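PDB 3ISM: CG8862 from Drosophila melanogaster, which probably cleaves DNA and RNA as a magnesium-dependent, non-specific mitochondrial endonuclease, and is held here in complex with its protein inhibitor. Local coordinates for residues G96-H101 against G131-A136; C73-D78 against S122-Q127; S230-R233 against L238-D241; I22-F27 against N153-T158; L30-S35 against L41-R46. All blocks are in the same frame, centred on the assembly; numbering follows the deposited sequence. Where two conformers were deposited one is given.

How the contacts relate
Two groups of contacts lie on opposite sides of the chain's centre, and the metal site is built on helix 129-133 and a small two-stranded sheet, apart from the large one. Contacts 1 and 2, about 12 Å apart centre to centre, share that small sheet (98-101 and 124-127) and alternate along the chain. Contacts 3 and 4, also about 12 Å apart, touch where loops cover strand 153-161 of the main sheet. Contact 5, that sheet's edge hairpin, closes first; it and contacts 1 and 2 are nested within contact 4, and contact 3 comes last. Contact 5 touches contact 4 (Phe27 on Val33) and contact 2 (Arg34 with Asp78), tying the sheet edge to the active-site side.

Contact 1 of 5, residues G96-H101 against G131-A136; sequences GYDRGH and GFNRDA. With MG (magnesium ion), chain F.
Asp98 receives three hydrogen bonds from the opposite segment, two of them part of a salt bridge. Those two come from Arg134, which approaches side-on with its guanidinium nearly coplanar with the carboxylate: NE meets Asp98 OD2 at 3.0 Å, and NH1 meets Asp98 OD1 at 2.9 Å, each on a syn lone pair. The third reaches OD2 on its anti lone pair, from Asn133 ND2 at 2.7 Å; here the amide plane stands 89° to the carboxylate. This is the metal site of a His-Me finger nuclease, with His101 the probable proton acceptor. Metal coordination uses the other end of that amide: Asn133 OD1 binds the magnesium ion at 2.2 Å, and five waters complete six ligands. Held by Asp98 at ND2 and by the metal at OD1, the Asn133 amide is fixed in its rotation, which makes Asp98 a second-shell residue. Among water-mediated links, water 2 sits between the metal and His101, 2.9 Å from ND1, while water 1 bridges Arg99 O and Asn133 ND2.

Contact 2 of 5, residues C73-D78 against S122-Q127; sequences CDFKQD and SNMAPQ
Beside the probable catalytic histidine of this His-Me finger nuclease, the loop 73-78 packs against the strand 124-127 and the short 3-10 turn before it, with Phe75 meeting Met124 and Asp78 meeting Ser122. The first pair is a Met-aromatic contact made at the ring edge: Met124 SD lies 5.1 Å from the centroid of the Phe75 ring and 80° off its normal. A bend at chi2 (-66°) brings the sulfur there, and the terminal methyl follows to the same edge, where Met124 CE is 3.7 Å from Phe75 CE1. Met124 also touches His101, and Phe75 packs on Arg99, so the pair packs against residues of strand 98-101. Tyr331 of the inhibitor chain CG4930 adds an edge-to-face contact to Phe75. The second pair is polar and buried: Ser122 OG donates to Asp78 OD2 at 2.6 Å. The same oxygen forms a salt bridge with Arg34 of the edge hairpin, in the arginine conformer given. An alanine in place of Asp78 would probably leave the Ser122 hydroxyl, and that guanidinium, without this acceptor. The serine bond uses the anti lone pair of OD2, with the carboxylate swung opposite the Asp78 backbone N (chi1 -175°).

Contact 3 of 5, residues S230-R233 against L238-D241; sequences SVER and LFFD
Glu232 and Phe239 run antiparallel alongside one another, and the conformation of the glutamate explains why it can make both an apolar and a polar contact. Glu232 CG stands anti to the carbonyl carbon (chi1 -71°) and the chain runs straight on from there, so the methylene lies along the aromatic ring while the carboxylate reaches the backbone beyond it. Glu232 CG comes within 3.4 Å of Phe239 CD2, meeting the ring obliquely. The carboxylate and ring planes are only 17° apart. Glu232 OE2 accepts the hydrogen bond from Phe239 N at 2.8 Å, using the anti lone pair. The same oxygen has a salt bridge to Arg245, which probably helps keep the carboxylate charged in this buried setting. Leu238 crosses the glutamate at about a right angle, its CD2 4.0 Å from Glu232 CD. One residue earlier in the helix, Val231 CG1 approaches the same ring obliquely, 3.6 Å from Phe239 CE2. Phe239 then continues inward onto Val193 and Cys157. The chain leaving helix 228-235 thus folds back along it and is hydrogen-bonded through its backbone to a helix side chain, over strands 153-161 and 189-197 of the main sheet.

Contact 4 of 5, residues I22-F27 against N153-T158; sequences IMKYGF and NVYVCT
Ile22, at the end of helix 16-22, and Tyr155, on strand 153-161, bring the two backbones nearest, with their CA atoms 7.4 Å apart. After Ile22 the chain makes a type I beta turn from Met23 to Gly26, closed by a 3.2 Å bond from Gly26 N to Met23 O. The turn places Lys24 and Tyr25 facing the strand, and Tyr155 projects toward them. Between the two tyrosines lies a T-shaped stack: the edge of Tyr25 is directed at the face of Tyr155, with planes at 80° and centroids 5.2 Å apart. Tyr25 CE1 makes the approach, 3.8 Å from Tyr155 CD2 and offset toward the rim. Elsewhere, the carbonyl oxygen Ile22 O lies at the edge of the Tyr155 ring, 3.7 Å from CD1. Lys24, all its torsions near 180°, crosses the phenol at about a right angle and brings CD within 3.4 Å of Tyr155 OH. Replacing Tyr155 by an alanine would probably open a gap beneath the turn and leave the Tyr25 edge without the face it meets. Tyr155 also stacks with His56 and lies next to Phe240. The polar ends of Lys24 and Tyr25 converge on Glu197 of strand 189-197, while Met23 packs on Trp52 and Phe54 of strand 49-57, so the turn lies across three neighbouring strands of the main sheet.

Contact 5 of 5, residues L30-S35 against L41-R46; sequences LDHVRS and LSYDRR
His32 and Arg45 lie face to face, ring and guanidinium planes 10° apart, at the open end of a beta hairpin. Arg45 CD lies over the imidazole face, 3.8 Å from the centroid of the His32 ring, a CH-pi contact. The bend at chi3 (-66°) then turns NE and the guanidinium back over the ring, so that the planes are nearly parallel and Arg45 NE is 3.6 Å from His32 ND1. Tyr43 runs alongside His32 and points the same way, with its CB at the imidazole edge. Further along the same two strands, toward the turn, Arg34 and Leu41 also lie side by side, and in the conformer given Leu41 CD2 touches the guanidinium of Arg34 at its edge. These two residues form the antiparallel hydrogen-bonded pair, joined by Arg34 N to Leu41 O at 2.6 Å and by the return bond. Val33 and Ser42, the non-hydrogen-bonded pair, share the other face of the sheet. Ser42 OG donates to Asp31 O at 2.6 Å, in the carbonyl plane, and water 7 donates to the same hydroxyl. Water 8 joins Tyr43 O with Arg45 N and NE. The charged ends find their main partners beyond the hairpin: Asp31 bonds to His51, Arg34 to the Asp78 already met, and Arg45 to Pro28 O of the second subunit, which ties the hairpin by polar bonds to neighbouring parts of its own chain and to the second subunit.

Contact 1 of 5, residues G96-H101 against G131-A136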
# COMPACT_ATOMS: atom_id res chain seq x y z
N GLY B 96 10.84 19.20 -2.21
CA GLY B 96 12.12 18.66 -1.76
C GLY B 96 12.45 17.38 -2.50
O GLY B 96 13.39 16.66 -2.11
N TYR B 97 11.70 17.08 -3.56
CA TYR B 97 11.87 15.84 -4.33
C TYR B 97 11.89 16.10 -5.83
O TYR B 97 11.25 17.01 -6.34
CB TYR B 97 10.75 14.84 -4.01
CG TYR B 97 10.70 14.40 -2.57
CD1 TYR B 97 11.61 13.45 -2.08
CD2 TYR B 97 9.76 14.94 -1.69
CE1 TYR B 97 11.59 13.07 -0.75
CE2 TYR B 97 9.73 14.55 -0.36
CZ TYR B 97 10.65 13.61 0.11
OH TYR B 97 10.61 13.23 1.43
N ASP B 98 12.63 15.25 -6.54
CA ASP B 98 12.70 15.32 -7.98
C ASP B 98 11.52 14.51 -8.53
O ASP B 98 11.07 13.58 -7.87
CB ASP B 98 13.99 14.65 -8.45
CG ASP B 98 15.18 15.57 -8.44
OD1 ASP B 98 15.10 16.69 -7.88
OD2 ASP B 98 16.21 15.17 -9.01
N ARG B 99 11.06 14.86 -9.73
CA ARG B 99 10.21 13.95 -10.51
C ARG B 99 11.13 12.89 -11.11
O ARG B 99 11.85 13.15 -12.10
CB ARG B 99 9.49 14.71 -11.63
CG ARG B 99 8.55 15.79 -11.12
CD ARG B 99 8.24 16.83 -12.17
NE ARG B 99 9.36 17.75 -12.35
CZ ARG B 99 9.29 18.94 -12.94
NH1 ARG B 99 8.13 19.40 -13.40
NH2 ARG B 99 10.38 19.68 -13.05
N GLY B 100 11.13 11.71 -10.50
CA GLY B 100 12.12 10.68 -10.86
C GLY B 100 11.56 9.64 -11.81
O GLY B 100 10.59 8.92 -11.45
N HIS B 101 12.15 9.55 -13.01
CA HIS B 101 11.74 8.55 -14.00
C HIS B 101 11.87 7.14 -13.41
O HIS B 101 12.92 6.80 -12.85
CB HIS B 101 12.67 8.58 -15.21
CG HIS B 101 12.47 9.74 -16.13
ND1 HIS B 101 13.03 10.98 -15.90
CD2 HIS B 101 11.84 9.82 -17.33
CE1 HIS B 101 12.72 11.78 -16.91
NE2 HIS B 101 12.01 11.10 -17.78
N GLY B 131 22.45 13.25 -4.80
CA GLY B 131 22.76 12.07 -4.01
C GLY B 131 21.87 10.86 -4.26
O GLY B 131 21.99 9.85 -3.56
N PHE B 132 20.97 10.95 -5.24
CA PHE B 132 20.15 9.79 -5.60
C PHE B 132 19.69 9.84 -7.08
O PHE B 132 20.42 9.36 -7.95
CB PHE B 132 18.98 9.55 -4.60
CG PHE B 132 18.23 8.27 -4.85
CD1 PHE B 132 18.83 7.04 -4.63
CD2 PHE B 132 16.91 8.30 -5.33
CE1 PHE B 132 18.14 5.83 -4.87
CE2 PHE B 132 16.22 7.11 -5.58
CZ PHE B 132 16.83 5.87 -5.34
N ASN B 133 18.53 10.43 -7.36
CA ASN B 133 18.04 10.57 -8.74
C ASN B 133 19.16 11.02 -9.69
O ASN B 133 19.38 10.41 -10.74
CB ASN B 133 16.86 11.54 -8.83
CG ASN B 133 16.38 11.78 -10.28
OD1 ASN B 133 16.17 10.84 -11.06
ND2 ASN B 133 16.20 13.05 -10.63
N ARG B 134 19.88 12.07 -9.28
CA ARG B 134 20.87 12.70 -10.15
C ARG B 134 22.24 12.03 -10.07
O ARG B 134 23.11 12.30 -10.89
CB ARG B 134 21.00 14.20 -9.84
CG ARG B 134 19.67 14.93 -9.85
CD ARG B 134 19.83 16.45 -9.66
NE ARG B 134 18.56 17.00 -9.18
CZ ARG B 134 18.37 18.27 -8.81
NH1 ARG B 134 17.17 18.65 -8.38
NH2 ARG B 134 19.36 19.13 -8.88
N ASP B 135 22.41 11.14 -9.11
CA ASP B 135 23.72 10.52 -8.88
C ASP B 135 23.61 8.98 -8.80
O ASP B 135 23.47 8.32 -9.84
CB ASP B 135 24.35 11.13 -7.62
CG ASP B 135 24.68 12.61 -7.80
OD1 ASP B 135 25.72 12.93 -8.42
OD2 ASP B 135 23.90 13.46 -7.31
N ALA B 136 23.65 8.44 -7.59
CA ALA B 136 23.59 6.99 -7.36
C ALA B 136 22.55 6.22 -8.20
O ALA B 136 22.86 5.19 -8.80
CB ALA B 136 23.39 6.71 -5.86
MG MG F . 16.11 9.97 -13.05
O HOH W 1 14.32 13.78 -12.92
O HOH W 2 14.69 11.23 -13.48
O HOH W 3 15.05 8.54 -11.87
O HOH W 4 17.99 8.98 -12.47
O HOH W 5 17.37 11.32 -14.06
O HOH W 6 15.98 8.81 -14.54

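Contact 2 of 5, residues C73-D78 against S122-Q127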
# COMPACT_ATOMS: atom_id res chain seq x y z
N CYS B 73 11.65 17.69 -24.30
CA CYS B 73 10.76 16.94 -23.41
C CYS B 73 10.47 17.64 -22.08
O CYS B 73 11.40 18.06 -21.38
CB CYS B 73 11.38 15.59 -23.08
SG CYS B 73 11.90 14.65 -24.48
N ASP B 74 9.19 17.70 -21.73
CA ASP B 74 8.76 18.31 -20.47
C ASP B 74 7.88 17.37 -19.66
O ASP B 74 7.17 16.52 -20.22
CB ASP B 74 8.02 19.62 -20.74
CG ASP B 74 8.84 20.61 -21.54
OD1 ASP B 74 9.92 21.02 -21.06
OD2 ASP B 74 8.40 20.97 -22.65
N PHE B 75 7.91 17.55 -18.35
CA PHE B 75 7.11 16.77 -17.42
C PHE B 75 5.65 17.21 -17.56
O PHE B 75 5.34 18.39 -17.46
CB PHE B 75 7.61 16.97 -15.99
CG PHE B 75 9.03 16.50 -15.76
CD1 PHE B 75 9.29 15.17 -15.48
CD2 PHE B 75 10.09 17.39 -15.81
CE1 PHE B 75 10.59 14.73 -15.26
CE2 PHE B 75 11.38 16.96 -15.58
CZ PHE B 75 11.64 15.62 -15.31
N LYS B 76 4.76 16.25 -17.81
CA LYS B 76 3.37 16.57 -18.12
C LYS B 76 2.41 15.56 -17.51
O LYS B 76 2.76 14.37 -17.38
CB LYS B 76 3.16 16.65 -19.63
CG LYS B 76 3.53 15.40 -20.42
CD LYS B 76 4.16 15.78 -21.78
CE LYS B 76 4.70 14.54 -22.55
NZ LYS B 76 5.20 13.46 -21.66
N GLN B 77 1.22 16.03 -17.14
CA GLN B 77 0.16 15.15 -16.62
C GLN B 77 -0.25 14.11 -17.66
O GLN B 77 -0.24 14.38 -18.86
CB GLN B 77 -1.07 15.96 -16.17
CG GLN B 77 -1.91 16.55 -17.32
CD GLN B 77 -3.27 17.10 -16.89
OE1 GLN B 77 -3.82 16.69 -15.87
NE2 GLN B 77 -3.81 18.01 -17.69
N ASP B 78 -0.58 12.92 -17.19
CA ASP B 78 -1.07 11.83 -18.04
C ASP B 78 -2.61 11.84 -18.08
O ASP B 78 -3.27 11.47 -17.09
CB ASP B 78 -0.54 10.49 -17.52
CG ASP B 78 -0.90 9.32 -18.43
OD1 ASP B 78 -1.75 9.49 -19.34
OD2 ASP B 78 -0.32 8.24 -18.24
N SER B 122 2.86 10.01 -14.81
CA SER B 122 2.53 8.65 -14.37
C SER B 122 3.74 7.72 -14.36
O SER B 122 3.68 6.65 -13.76
CB SER B 122 1.41 8.06 -15.21
OG SER B 122 1.74 8.09 -16.58
N ASN B 123 4.83 8.14 -15.02
CA ASN B 123 6.09 7.38 -15.02
C ASN B 123 7.02 7.88 -13.90
O ASN B 123 8.15 7.41 -13.77
CB ASN B 123 6.76 7.43 -16.41
CG ASN B 123 8.09 6.61 -16.48
OD1 ASN B 123 8.16 5.46 -16.04
ND2 ASN B 123 9.13 7.24 -17.04
N MET B 124 6.53 8.82 -13.09
CA MET B 124 7.36 9.48 -12.07
C MET B 124 7.05 9.04 -10.66
O MET B 124 5.90 8.72 -10.34
CB MET B 124 7.21 11.01 -12.14
CG MET B 124 7.51 11.60 -13.49
SD MET B 124 9.24 11.40 -13.92
CE MET B 124 9.09 11.37 -15.69
N ALA B 125 8.08 9.05 -9.82
CA ALA B 125 7.91 8.97 -8.37
C ALA B 125 8.87 9.95 -7.70
O ALA B 125 9.94 10.25 -8.25
CB ALA B 125 8.15 7.54 -7.84
N PRO B 126 8.46 10.49 -6.54
CA PRO B 126 9.33 11.41 -5.81
C PRO B 126 10.62 10.72 -5.41
O PRO B 126 10.61 9.70 -4.72
CB PRO B 126 8.49 11.80 -4.58
CG PRO B 126 7.08 11.60 -5.03
CD PRO B 126 7.15 10.36 -5.89
N GLN B 127 11.72 11.29 -5.88
CA GLN B 127 13.04 10.81 -5.52
C GLN B 127 13.87 11.97 -5.01
O GLN B 127 13.77 13.09 -5.53
CB GLN B 127 13.73 10.19 -6.73
CG GLN B 127 13.00 8.98 -7.30
CD GLN B 127 13.78 8.29 -8.39
OE1 GLN B 127 14.36 8.94 -9.26
NE2 GLN B 127 13.83 6.97 -8.34

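Contact 3 of 5, residues S230-R233 against L238-D241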
# COMPACT_ATOMS: atom_id res chain seq x y z
N SER B 230 13.66 -11.56 -2.13
CA SER B 230 13.39 -10.57 -1.10
C SER B 230 12.74 -9.32 -1.70
O SER B 230 11.91 -8.69 -1.05
CB SER B 230 14.65 -10.20 -0.34
OG SER B 230 15.49 -9.48 -1.21
N VAL B 231 13.10 -8.97 -2.93
CA VAL B 231 12.38 -7.88 -3.65
C VAL B 231 10.91 -8.28 -3.90
O VAL B 231 10.00 -7.49 -3.71
CB VAL B 231 13.05 -7.51 -5.02
CG1 VAL B 231 12.38 -6.28 -5.63
CG2 VAL B 231 14.56 -7.27 -4.88
N GLU B 232 10.71 -9.52 -4.35
CA GLU B 232 9.38 -10.06 -4.61
C GLU B 232 8.51 -10.04 -3.37
O GLU B 232 7.37 -9.60 -3.40
CB GLU B 232 9.50 -11.48 -5.17
CG GLU B 232 10.06 -11.49 -6.59
CD GLU B 232 10.19 -12.86 -7.21
OE1 GLU B 232 10.55 -13.80 -6.49
OE2 GLU B 232 9.96 -12.99 -8.43
N ARG B 233 9.06 -10.50 -2.26
CA ARG B 233 8.33 -10.54 -1.02
C ARG B 233 7.94 -9.13 -0.56
O ARG B 233 6.79 -8.90 -0.14
CB ARG B 233 9.18 -11.24 0.04
CG ARG B 233 8.42 -12.13 0.97
CD ARG B 233 9.36 -12.76 1.97
NE ARG B 233 9.82 -14.10 1.59
CZ ARG B 233 9.19 -15.22 1.98
NH1 ARG B 233 8.07 -15.14 2.70
NH2 ARG B 233 9.67 -16.41 1.63
N LEU B 238 5.72 -10.78 -8.58
CA LEU B 238 6.66 -11.82 -9.02
C LEU B 238 7.30 -11.42 -10.35
O LEU B 238 6.61 -11.15 -11.34
CB LEU B 238 5.98 -13.19 -9.13
CG LEU B 238 5.38 -13.80 -7.85
CD1 LEU B 238 4.40 -14.91 -8.23
CD2 LEU B 238 6.45 -14.32 -6.88
N PHE B 239 8.63 -11.39 -10.37
CA PHE B 239 9.39 -10.95 -11.55
C PHE B 239 9.86 -12.14 -12.36
O PHE B 239 10.24 -13.19 -11.79
CB PHE B 239 10.58 -10.05 -11.15
CG PHE B 239 10.20 -8.94 -10.22
CD1 PHE B 239 9.48 -7.84 -10.68
CD2 PHE B 239 10.55 -9.00 -8.88
CE1 PHE B 239 9.11 -6.81 -9.80
CE2 PHE B 239 10.19 -7.98 -8.00
CZ PHE B 239 9.47 -6.87 -8.47
N PHE B 240 9.80 -12.00 -13.68
CA PHE B 240 10.28 -13.02 -14.59
C PHE B 240 9.69 -14.39 -14.24
O PHE B 240 10.39 -15.42 -14.20
CB PHE B 240 11.83 -13.02 -14.61
CG PHE B 240 12.41 -11.69 -15.04
CD1 PHE B 240 12.58 -11.39 -16.40
CD2 PHE B 240 12.76 -10.72 -14.11
CE1 PHE B 240 13.09 -10.17 -16.80
CE2 PHE B 240 13.28 -9.50 -14.51
CZ PHE B 240 13.44 -9.22 -15.85
N ASP B 241 8.37 -14.39 -13.98
CA ASP B 241 7.62 -15.60 -13.61
C ASP B 241 7.69 -16.74 -14.63
O ASP B 241 7.51 -17.90 -14.26
CB ASP B 241 6.16 -15.26 -13.22
CG ASP B 241 5.30 -14.77 -14.40
OD1 ASP B 241 5.40 -15.32 -15.52
OD2 ASP B 241 4.49 -13.82 -14.21

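Contact 4 of 5, residues I22-F27 against N153-T158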
# COMPACT_ATOMS: atom_id res chain seq x y z
N ILE B 22 8.45 -6.91 -24.98
CA ILE B 22 8.84 -6.34 -23.69
C ILE B 22 8.46 -7.30 -22.55
O ILE B 22 9.29 -7.58 -21.68
CB ILE B 22 8.24 -4.92 -23.46
CG1 ILE B 22 8.88 -3.92 -24.42
CG2 ILE B 22 8.44 -4.46 -22.02
CD1 ILE B 22 8.04 -2.66 -24.64
N MET B 23 7.23 -7.82 -22.59
CA MET B 23 6.70 -8.68 -21.53
C MET B 23 6.90 -10.17 -21.79
O MET B 23 6.09 -11.00 -21.37
CB MET B 23 5.21 -8.41 -21.30
CG MET B 23 4.85 -6.94 -21.06
SD MET B 23 5.80 -6.12 -19.75
CE MET B 23 5.30 -7.05 -18.30
N LYS B 24 7.98 -10.50 -22.49
CA LYS B 24 8.39 -11.87 -22.79
C LYS B 24 8.35 -12.84 -21.59
O LYS B 24 7.91 -13.99 -21.71
CB LYS B 24 9.81 -11.84 -23.36
CG LYS B 24 10.40 -13.19 -23.68
CD LYS B 24 11.72 -13.02 -24.41
CE LYS B 24 12.42 -14.32 -24.60
NZ LYS B 24 13.60 -14.13 -25.49
N TYR B 25 8.84 -12.37 -20.45
CA TYR B 25 9.00 -13.23 -19.28
C TYR B 25 7.86 -13.13 -18.26
O TYR B 25 7.96 -13.65 -17.16
CB TYR B 25 10.36 -12.97 -18.63
CG TYR B 25 11.51 -13.43 -19.50
CD1 TYR B 25 12.44 -12.52 -20.02
CD2 TYR B 25 11.65 -14.77 -19.84
CE1 TYR B 25 13.48 -12.94 -20.84
CE2 TYR B 25 12.72 -15.21 -20.65
CZ TYR B 25 13.62 -14.29 -21.14
OH TYR B 25 14.66 -14.70 -21.94
N GLY B 26 6.77 -12.46 -18.65
CA GLY B 26 5.58 -12.42 -17.80
C GLY B 26 5.31 -11.05 -17.23
O GLY B 26 6.16 -10.16 -17.32
N PHE B 27 4.13 -10.89 -16.65
CA PHE B 27 3.72 -9.66 -15.99
C PHE B 27 3.92 -9.73 -14.48
O PHE B 27 3.38 -10.62 -13.85
CB PHE B 27 2.22 -9.40 -16.27
CG PHE B 27 1.93 -8.94 -17.68
CD1 PHE B 27 1.48 -7.64 -17.91
CD2 PHE B 27 2.08 -9.80 -18.76
CE1 PHE B 27 1.20 -7.20 -19.21
CE2 PHE B 27 1.81 -9.37 -20.07
CZ PHE B 27 1.37 -8.06 -20.29
N ASN B 153 20.27 -8.66 -25.22
CA ASN B 153 18.95 -8.24 -24.79
C ASN B 153 18.93 -8.16 -23.28
O ASN B 153 19.33 -9.11 -22.60
CB ASN B 153 17.88 -9.21 -25.31
CG ASN B 153 17.79 -9.23 -26.83
OD1 ASN B 153 17.11 -8.41 -27.43
ND2 ASN B 153 18.51 -10.17 -27.47
N VAL B 154 18.50 -7.02 -22.76
CA VAL B 154 18.43 -6.79 -21.32
C VAL B 154 17.00 -6.44 -20.93
O VAL B 154 16.45 -5.46 -21.43
CB VAL B 154 19.40 -5.65 -20.89
CG1 VAL B 154 19.19 -5.27 -19.43
CG2 VAL B 154 20.86 -6.06 -21.14
N TYR B 155 16.39 -7.25 -20.06
CA TYR B 155 15.02 -6.98 -19.62
C TYR B 155 15.06 -6.47 -18.20
O TYR B 155 15.78 -7.02 -17.35
CB TYR B 155 14.14 -8.24 -19.73
CG TYR B 155 13.98 -8.77 -21.13
CD1 TYR B 155 12.82 -8.52 -21.86
CD2 TYR B 155 14.97 -9.53 -21.72
CE1 TYR B 155 12.66 -9.01 -23.16
CE2 TYR B 155 14.83 -10.02 -23.01
CZ TYR B 155 13.67 -9.76 -23.72
OH TYR B 155 13.55 -10.27 -24.99
N VAL B 156 14.31 -5.42 -17.93
CA VAL B 156 14.39 -4.77 -16.62
C VAL B 156 13.03 -4.27 -16.11
O VAL B 156 12.27 -3.63 -16.83
CB VAL B 156 15.51 -3.66 -16.57
CG1 VAL B 156 15.36 -2.68 -17.74
CG2 VAL B 156 15.52 -2.92 -15.22
N CYS B 157 12.76 -4.62 -14.86
CA CYS B 157 11.61 -4.13 -14.12
C CYS B 157 12.08 -3.21 -13.00
O CYS B 157 12.96 -3.58 -12.20
CB CYS B 157 10.83 -5.30 -13.52
SG CYS B 157 9.29 -4.78 -12.70
N THR B 158 11.50 -2.02 -12.95
CA THR B 158 11.88 -0.96 -12.03
C THR B 158 10.62 -0.56 -11.27
O THR B 158 9.56 -0.46 -11.88
CB THR B 158 12.40 0.28 -12.82
OG1 THR B 158 13.53 -0.09 -13.63
CG2 THR B 158 12.79 1.40 -11.87

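Contact 5 of 5, residues L30-S35 against L41-R46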
# COMPACT_ATOMS: atom_id res chain seq x y z
N LEU B 30 -1.07 -7.10 -12.46
CA LEU B 30 -2.03 -6.68 -13.48
C LEU B 30 -2.88 -5.47 -13.06
O LEU B 30 -3.99 -5.29 -13.54
CB LEU B 30 -2.90 -7.86 -13.95
CG LEU B 30 -2.21 -9.14 -14.47
CD1 LEU B 30 -3.18 -10.32 -14.46
CD2 LEU B 30 -1.58 -8.95 -15.86
N ASP B 31 -2.33 -4.63 -12.18
CA ASP B 31 -3.04 -3.44 -11.76
C ASP B 31 -2.84 -2.32 -12.77
O ASP B 31 -1.72 -1.83 -12.96
CB ASP B 31 -2.60 -3.02 -10.35
CG ASP B 31 -3.60 -2.08 -9.67
OD1 ASP B 31 -4.69 -1.87 -10.23
OD2 ASP B 31 -3.32 -1.57 -8.56
N HIS B 32 -3.92 -1.94 -13.45
CA HIS B 32 -3.95 -0.71 -14.24
C HIS B 32 -2.74 -0.65 -15.19
O HIS B 32 -1.94 0.30 -15.14
CB HIS B 32 -3.98 0.48 -13.27
CG HIS B 32 -4.75 1.65 -13.77
ND1 HIS B 32 -6.14 1.67 -13.79
CD2 HIS B 32 -4.35 2.84 -14.26
CE1 HIS B 32 -6.54 2.82 -14.29
NE2 HIS B 32 -5.48 3.56 -14.57
N VAL B 33 -2.61 -1.68 -16.02
CA VAL B 33 -1.44 -1.85 -16.89
C VAL B 33 -1.62 -1.06 -18.18
O VAL B 33 -2.64 -1.22 -18.88
CB VAL B 33 -1.14 -3.34 -17.22
CG1 VAL B 33 -0.02 -3.45 -18.27
CG2 VAL B 33 -0.74 -4.09 -15.96
N ARG B 34 -0.64 -0.22 -18.48
CA ARG B 34 -0.70 0.66 -19.64
C ARG B 34 0.55 0.52 -20.49
O ARG B 34 1.66 0.38 -19.98
CB ARG B 34 -0.88 2.11 -19.21
CG ARG B 34 -2.31 2.48 -18.81
CD ARG B 34 -2.41 3.92 -18.29
NE ARG B 34 -2.06 4.90 -19.32
CZ ARG B 34 -0.89 5.54 -19.38
NH1 ARG B 34 0.05 5.33 -18.47
NH2 ARG B 34 -0.66 6.41 -20.36
N SER B 35 0.38 0.57 -21.81
CA SER B 35 1.48 0.39 -22.74
C SER B 35 1.84 1.70 -23.41
O SER B 35 0.96 2.41 -23.87
CB SER B 35 1.11 -0.64 -23.81
OG SER B 35 0.62 -1.84 -23.23
N LEU B 41 3.78 0.03 -18.29
CA LEU B 41 3.60 0.66 -16.98
C LEU B 41 2.38 0.12 -16.25
O LEU B 41 1.29 0.08 -16.82
CB LEU B 41 3.46 2.18 -17.16
CG LEU B 41 3.24 3.05 -15.92
CD1 LEU B 41 4.24 4.19 -15.95
CD2 LEU B 41 1.84 3.60 -15.88
N SER B 42 2.55 -0.28 -14.99
CA SER B 42 1.43 -0.57 -14.11
C SER B 42 1.33 0.60 -13.14
O SER B 42 2.31 0.92 -12.47
CB SER B 42 1.65 -1.88 -13.38
OG SER B 42 0.77 -2.06 -12.28
N TYR B 43 0.17 1.26 -13.11
CA TYR B 43 0.01 2.50 -12.34
C TYR B 43 -0.69 2.23 -11.01
O TYR B 43 -1.73 1.55 -10.97
CB TYR B 43 -0.79 3.54 -13.13
CG TYR B 43 -0.76 4.92 -12.51
CD1 TYR B 43 0.44 5.64 -12.40
CD2 TYR B 43 -1.93 5.50 -12.00
CE1 TYR B 43 0.46 6.92 -11.82
CE2 TYR B 43 -1.92 6.77 -11.42
CZ TYR B 43 -0.71 7.48 -11.34
OH TYR B 43 -0.68 8.74 -10.79
N ASP B 44 -0.13 2.78 -9.95
CA ASP B 44 -0.71 2.65 -8.61
C ASP B 44 -1.56 3.90 -8.35
O ASP B 44 -1.02 4.95 -7.99
CB ASP B 44 0.41 2.49 -7.57
CG ASP B 44 -0.11 2.25 -6.16
OD1 ASP B 44 -1.33 2.37 -5.94
OD2 ASP B 44 0.72 1.93 -5.27
N ARG B 45 -2.87 3.79 -8.58
CA ARG B 45 -3.80 4.92 -8.42
C ARG B 45 -3.88 5.48 -7.00
O ARG B 45 -4.15 6.66 -6.82
CB ARG B 45 -5.19 4.55 -8.91
CG ARG B 45 -5.27 4.40 -10.43
CD ARG B 45 -6.65 3.95 -10.87
NE ARG B 45 -6.97 2.60 -10.42
CZ ARG B 45 -8.19 2.06 -10.47
NH1 ARG B 45 -9.22 2.76 -10.93
NH2 ARG B 45 -8.39 0.81 -10.06
N ARG B 46 -3.66 4.62 -6.01
CA ARG B 46 -3.69 4.99 -4.61
C ARG B 46 -2.48 5.86 -4.25
O ARG B 46 -2.60 6.82 -3.48
CB ARG B 46 -3.64 3.72 -3.76
CG ARG B 46 -3.74 4.01 -2.26
CD ARG B 46 -4.16 2.79 -1.49
NE ARG B 46 -3.12 1.76 -1.40
CZ ARG B 46 -2.05 1.84 -0.60
NH1 ARG B 46 -1.84 2.89 0.19
NH2 ARG B 46 -1.17 0.86 -0.59
O HOH W 7 0.65 -4.51 -11.10
O HOH W 8 -4.19 1.25 -9.39